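Local coordinates for RNA-directed RNA polymerase (Infectious pancreatic necrosis virus, PDB 3ZED), which probably copies the viral RNA genome as an RNA-dependent RNA polymerase, found both free and covalently attached to the genomic RNA, at residues Ser94-Lys105 / Ala247-Thr255. Sequence-based numbering, arbitrary orientation.
Sequences SVPEGTTAFYPK and AGLPYIGKT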
loop_
_atom_site.group_PDB
_atom_site.type_symbol
_atom_site.label_atom_id
_atom_site.label_comp_id
_atom_site.label_asym_id
_atom_site.label_seq_id
_atom_site.Cartn_x
_atom_site.Cartn_y
_atom_site.Cartn_z
ATOM N N SER B 94 -17.015 -17.617 -17.386
ATOM C CA SER B 94 -17.553 -18.494 -16.341
ATOM C C SER B 94 -18.095 -17.635 -15.197
ATOM O O SER B 94 -17.345 -16.885 -14.586
ATOM C CB SER B 94 -16.495 -19.484 -15.861
ATOM O OG SER B 94 -15.337 -18.804 -15.407
ATOM N N VAL B 95 -19.412 -17.690 -14.955
ATOM C CA VAL B 95 -20.061 -16.841 -13.947
ATOM C C VAL B 95 -20.828 -17.668 -12.885
ATOM O O VAL B 95 -21.412 -18.697 -13.225
ATOM C CB VAL B 95 -20.979 -15.772 -14.598
ATOM C CG1 VAL B 95 -20.169 -14.769 -15.416
ATOM C CG2 VAL B 95 -22.065 -16.406 -15.455
ATOM N N PRO B 96 -20.829 -17.230 -11.597
ATOM C CA PRO B 96 -21.555 -17.992 -10.562
ATOM C C PRO B 96 -23.066 -17.778 -10.678
ATOM O O PRO B 96 -23.623 -16.890 -10.033
ATOM C CB PRO B 96 -20.982 -17.447 -9.239
ATOM C CG PRO B 96 -19.952 -16.404 -9.610
ATOM C CD PRO B 96 -20.188 -16.027 -11.024
ATOM N N GLU B 97 -23.721 -18.589 -11.525
ATOM C CA GLU B 97 -25.153 -18.504 -11.825
ATOM C C GLU B 97 -25.915 -19.819 -11.612
ATOM O O GLU B 97 -27.147 -19.817 -11.696
ATOM C CB GLU B 97 -25.339 -18.079 -13.290
ATOM C CG GLU B 97 -25.618 -16.601 -13.496
ATOM C CD GLU B 97 -25.813 -16.180 -14.943
ATOM O OE1 GLU B 97 -26.464 -16.927 -15.711
ATOM O OE2 GLU B 97 -25.335 -15.080 -15.302
ATOM N N GLY B 98 -25.190 -20.914 -11.371
ATOM C CA GLY B 98 -25.743 -22.259 -11.203
ATOM C C GLY B 98 -26.789 -22.435 -10.121
ATOM O O GLY B 98 -26.846 -21.647 -9.168
ATOM N N THR B 99 -27.615 -23.493 -10.261
ATOM C CA THR B 99 -28.713 -23.825 -9.339
ATOM C C THR B 99 -28.171 -24.488 -8.071
ATOM O O THR B 99 -28.836 -24.472 -7.034
ATOM C CB THR B 99 -29.788 -24.683 -10.028
ATOM O OG1 THR B 99 -29.180 -25.755 -10.750
ATOM C CG2 THR B 99 -30.664 -23.867 -10.963
ATOM N N THR B 100 -26.954 -25.041 -8.159
ATOM C CA THR B 100 -26.229 -25.664 -7.052
ATOM C C THR B 100 -25.128 -24.698 -6.616
ATOM O O THR B 100 -24.847 -23.730 -7.324
ATOM C CB THR B 100 -25.696 -27.037 -7.471
ATOM O OG1 THR B 100 -24.907 -26.890 -8.649
ATOM C CG2 THR B 100 -26.816 -28.046 -7.727
ATOM N N ALA B 101 -24.530 -24.930 -5.449
ATOM C CA ALA B 101 -23.488 -24.052 -4.929
ATOM C C ALA B 101 -22.279 -24.838 -4.433
ATOM O O ALA B 101 -22.332 -26.072 -4.330
ATOM C CB ALA B 101 -24.050 -23.195 -3.806
ATOM N N PHE B 102 -21.184 -24.121 -4.127
ATOM C CA PHE B 102 -19.975 -24.736 -3.606
ATOM C C PHE B 102 -19.319 -23.870 -2.534
ATOM O O PHE B 102 -19.346 -22.636 -2.624
ATOM C CB PHE B 102 -18.975 -25.041 -4.742
ATOM C CG PHE B 102 -18.276 -23.845 -5.358
ATOM C CD1 PHE B 102 -18.839 -23.169 -6.434
ATOM C CD2 PHE B 102 -17.035 -23.412 -4.878
ATOM C CE1 PHE B 102 -18.191 -22.065 -6.998
ATOM C CE2 PHE B 102 -16.386 -22.306 -5.450
ATOM C CZ PHE B 102 -16.966 -21.640 -6.501
ATOM N N TYR B 103 -18.682 -24.528 -1.551
ATOM C CA TYR B 103 -17.901 -23.838 -0.524
ATOM C C TYR B 103 -16.488 -23.652 -1.047
ATOM O O TYR B 103 -15.845 -24.640 -1.407
ATOM C CB TYR B 103 -17.911 -24.585 0.811
ATOM C CG TYR B 103 -19.271 -24.566 1.459
ATOM C CD1 TYR B 103 -19.743 -23.425 2.100
ATOM C CD2 TYR B 103 -20.097 -25.684 1.421
ATOM C CE1 TYR B 103 -21.008 -23.394 2.679
ATOM C CE2 TYR B 103 -21.361 -25.669 2.011
ATOM C CZ TYR B 103 -21.811 -24.520 2.640
ATOM O OH TYR B 103 -23.049 -24.489 3.229
ATOM N N PRO B 104 -15.998 -22.399 -1.161
ATOM C CA PRO B 104 -14.635 -22.198 -1.680
ATOM C C PRO B 104 -13.564 -22.705 -0.700
ATOM O O PRO B 104 -13.781 -22.756 0.524
ATOM C CB PRO B 104 -14.568 -20.693 -1.884
ATOM C CG PRO B 104 -15.508 -20.133 -0.857
ATOM C CD PRO B 104 -16.631 -21.112 -0.792
ATOM N N LYS B 105 -12.427 -23.141 -1.261
ATOM C CA LYS B 105 -11.308 -23.705 -0.513
ATOM C C LYS B 105 -10.009 -23.128 -1.038
ATOM O O LYS B 105 -9.772 -23.142 -2.253
ATOM C CB LYS B 105 -11.307 -25.248 -0.603
ATOM C CG LYS B 105 -12.439 -25.913 0.175
ATOM C CD LYS B 105 -12.666 -27.343 -0.249
ATOM C CE LYS B 105 -13.943 -27.886 0.326
ATOM N NZ LYS B 105 -14.109 -29.321 -0.001
ATOM N N ALA B 247 -6.714 -13.601 -8.848
ATOM C CA ALA B 247 -8.060 -13.139 -9.159
ATOM C C ALA B 247 -8.896 -13.009 -7.882
ATOM O O ALA B 247 -9.813 -12.190 -7.820
ATOM C CB ALA B 247 -8.732 -14.109 -10.120
ATOM N N GLY B 248 -8.585 -13.838 -6.893
ATOM C CA GLY B 248 -9.333 -13.919 -5.643
ATOM C C GLY B 248 -10.661 -14.617 -5.886
ATOM O O GLY B 248 -10.880 -15.190 -6.965
ATOM N N LEU B 249 -11.565 -14.561 -4.890
ATOM C CA LEU B 249 -12.893 -15.162 -5.008
ATOM C C LEU B 249 -13.699 -14.480 -6.126
ATOM O O LEU B 249 -13.540 -13.275 -6.333
ATOM C CB LEU B 249 -13.679 -15.098 -3.686
ATOM C CG LEU B 249 -13.150 -15.891 -2.495
ATOM C CD1 LEU B 249 -14.124 -15.817 -1.336
ATOM C CD2 LEU B 249 -12.943 -17.347 -2.837
ATOM N N PRO B 250 -14.513 -15.228 -6.901
ATOM C CA PRO B 250 -14.805 -16.668 -6.794
ATOM C C PRO B 250 -13.953 -17.523 -7.748
ATOM O O PRO B 250 -14.403 -18.598 -8.167
ATOM C CB PRO B 250 -16.297 -16.719 -7.141
ATOM C CG PRO B 250 -16.521 -15.549 -8.099
ATOM C CD PRO B 250 -15.344 -14.602 -7.949
ATOM N N TYR B 251 -12.720 -17.067 -8.072
ATOM C CA TYR B 251 -11.857 -17.794 -9.007
ATOM C C TYR B 251 -10.526 -18.215 -8.384
ATOM O O TYR B 251 -9.474 -17.709 -8.779
ATOM C CB TYR B 251 -11.627 -16.981 -10.303
ATOM C CG TYR B 251 -12.922 -16.520 -10.939
ATOM C CD1 TYR B 251 -13.775 -17.426 -11.566
ATOM C CD2 TYR B 251 -13.318 -15.189 -10.871
ATOM C CE1 TYR B 251 -14.993 -17.018 -12.103
ATOM C CE2 TYR B 251 -14.536 -14.770 -11.402
ATOM C CZ TYR B 251 -15.375 -15.692 -12.007
ATOM O OH TYR B 251 -16.567 -15.281 -12.545
ATOM N N ILE B 252 -10.563 -19.208 -7.477
ATOM C CA ILE B 252 -9.345 -19.728 -6.844
ATOM C C ILE B 252 -8.508 -20.491 -7.896
ATOM O O ILE B 252 -9.045 -21.282 -8.683
ATOM C CB ILE B 252 -9.661 -20.597 -5.589
ATOM C CG1 ILE B 252 -10.194 -19.710 -4.426
ATOM C CG2 ILE B 252 -8.435 -21.418 -5.132
ATOM C CD1 ILE B 252 -11.074 -20.440 -3.431
ATOM N N GLY B 253 -7.209 -20.202 -7.900
ATOM C CA GLY B 253 -6.243 -20.811 -8.802
ATOM C C GLY B 253 -6.084 -20.076 -10.113
ATOM O O GLY B 253 -5.361 -20.540 -10.999
ATOM N N LYS B 254 -6.751 -18.923 -10.248
ATOM C CA LYS B 254 -6.693 -18.120 -11.465
ATOM C C LYS B 254 -6.049 -16.768 -11.194
ATOM O O LYS B 254 -6.119 -16.257 -10.077
ATOM C CB LYS B 254 -8.105 -17.928 -12.060
ATOM C CG LYS B 254 -8.908 -19.210 -12.264
ATOM C CD LYS B 254 -8.668 -19.853 -13.621
ATOM C CE LYS B 254 -9.326 -21.206 -13.756
ATOM N NZ LYS B 254 -10.807 -21.115 -13.730
ATOM N N THR B 255 -5.415 -16.197 -12.223
ATOM C CA THR B 255 -4.802 -14.870 -12.166
ATOM C C THR B 255 -5.829 -13.836 -12.635
ATOM O O THR B 255 -6.903 -14.217 -13.094
ATOM C CB THR B 255 -3.538 -14.815 -13.033
ATOM O OG1 THR B 255 -3.897 -15.013 -14.407
ATOM C CG2 THR B 255 -2.458 -15.795 -12.586
#
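Y251 reaches S94 with its phenol: OH donates a hydrogen bond to the backbone O of S94 at 2.7 Å, in the carbonyl plane and with a C=O...OH angle of 156°. The carbonyl oxygen lies at the edge of the ring, near its plane, while S94 OG stands off that plane, 3.8 Å from Y251 CE1, on the face opposite P250. With chi1 at -52°, the ring of Y251 swings away from its own carbonyl and out to strand 92-98. One face of that ring carries P250 from its own loop, CG lying above the rim. P250 in turn meets P96 at about a right angle, CG to CG at 3.8 Å, and P96 CD borders the Y251 hydroxyl. F102 adds a lighter contact, its CZ turned to P250 O, which sits near the ring plane. Farther along, P104 CB touches two branches at once, L249 CD2 and I252 CD1, each at 3.8 Å. I252 CD1 also lies against the backbone of K105, 3.2 Å from its O, a close approach of a methyl to a carbonyl oxygen. The backbone sets these positions: P96 is the centre of an inverse gamma turn, and the peptide before P250 is cis. Y251 N bonds to G248 O within the loop, and Y251 begins a type II beta turn ending at K254. Helix 260-278 supplies E262, which accepts from S94 N, and L266, which packs on P96 and Y251; L458 of strand 456-459 backs P104, L249 and I252. The contact thus ties strand 92-98 of a three-stranded antiparallel sheet, strand 101-102 through F102 alone, and P104-K105 just after it, to loop 248-255, the predicted GTP-binding site of this birnavirus polymerase.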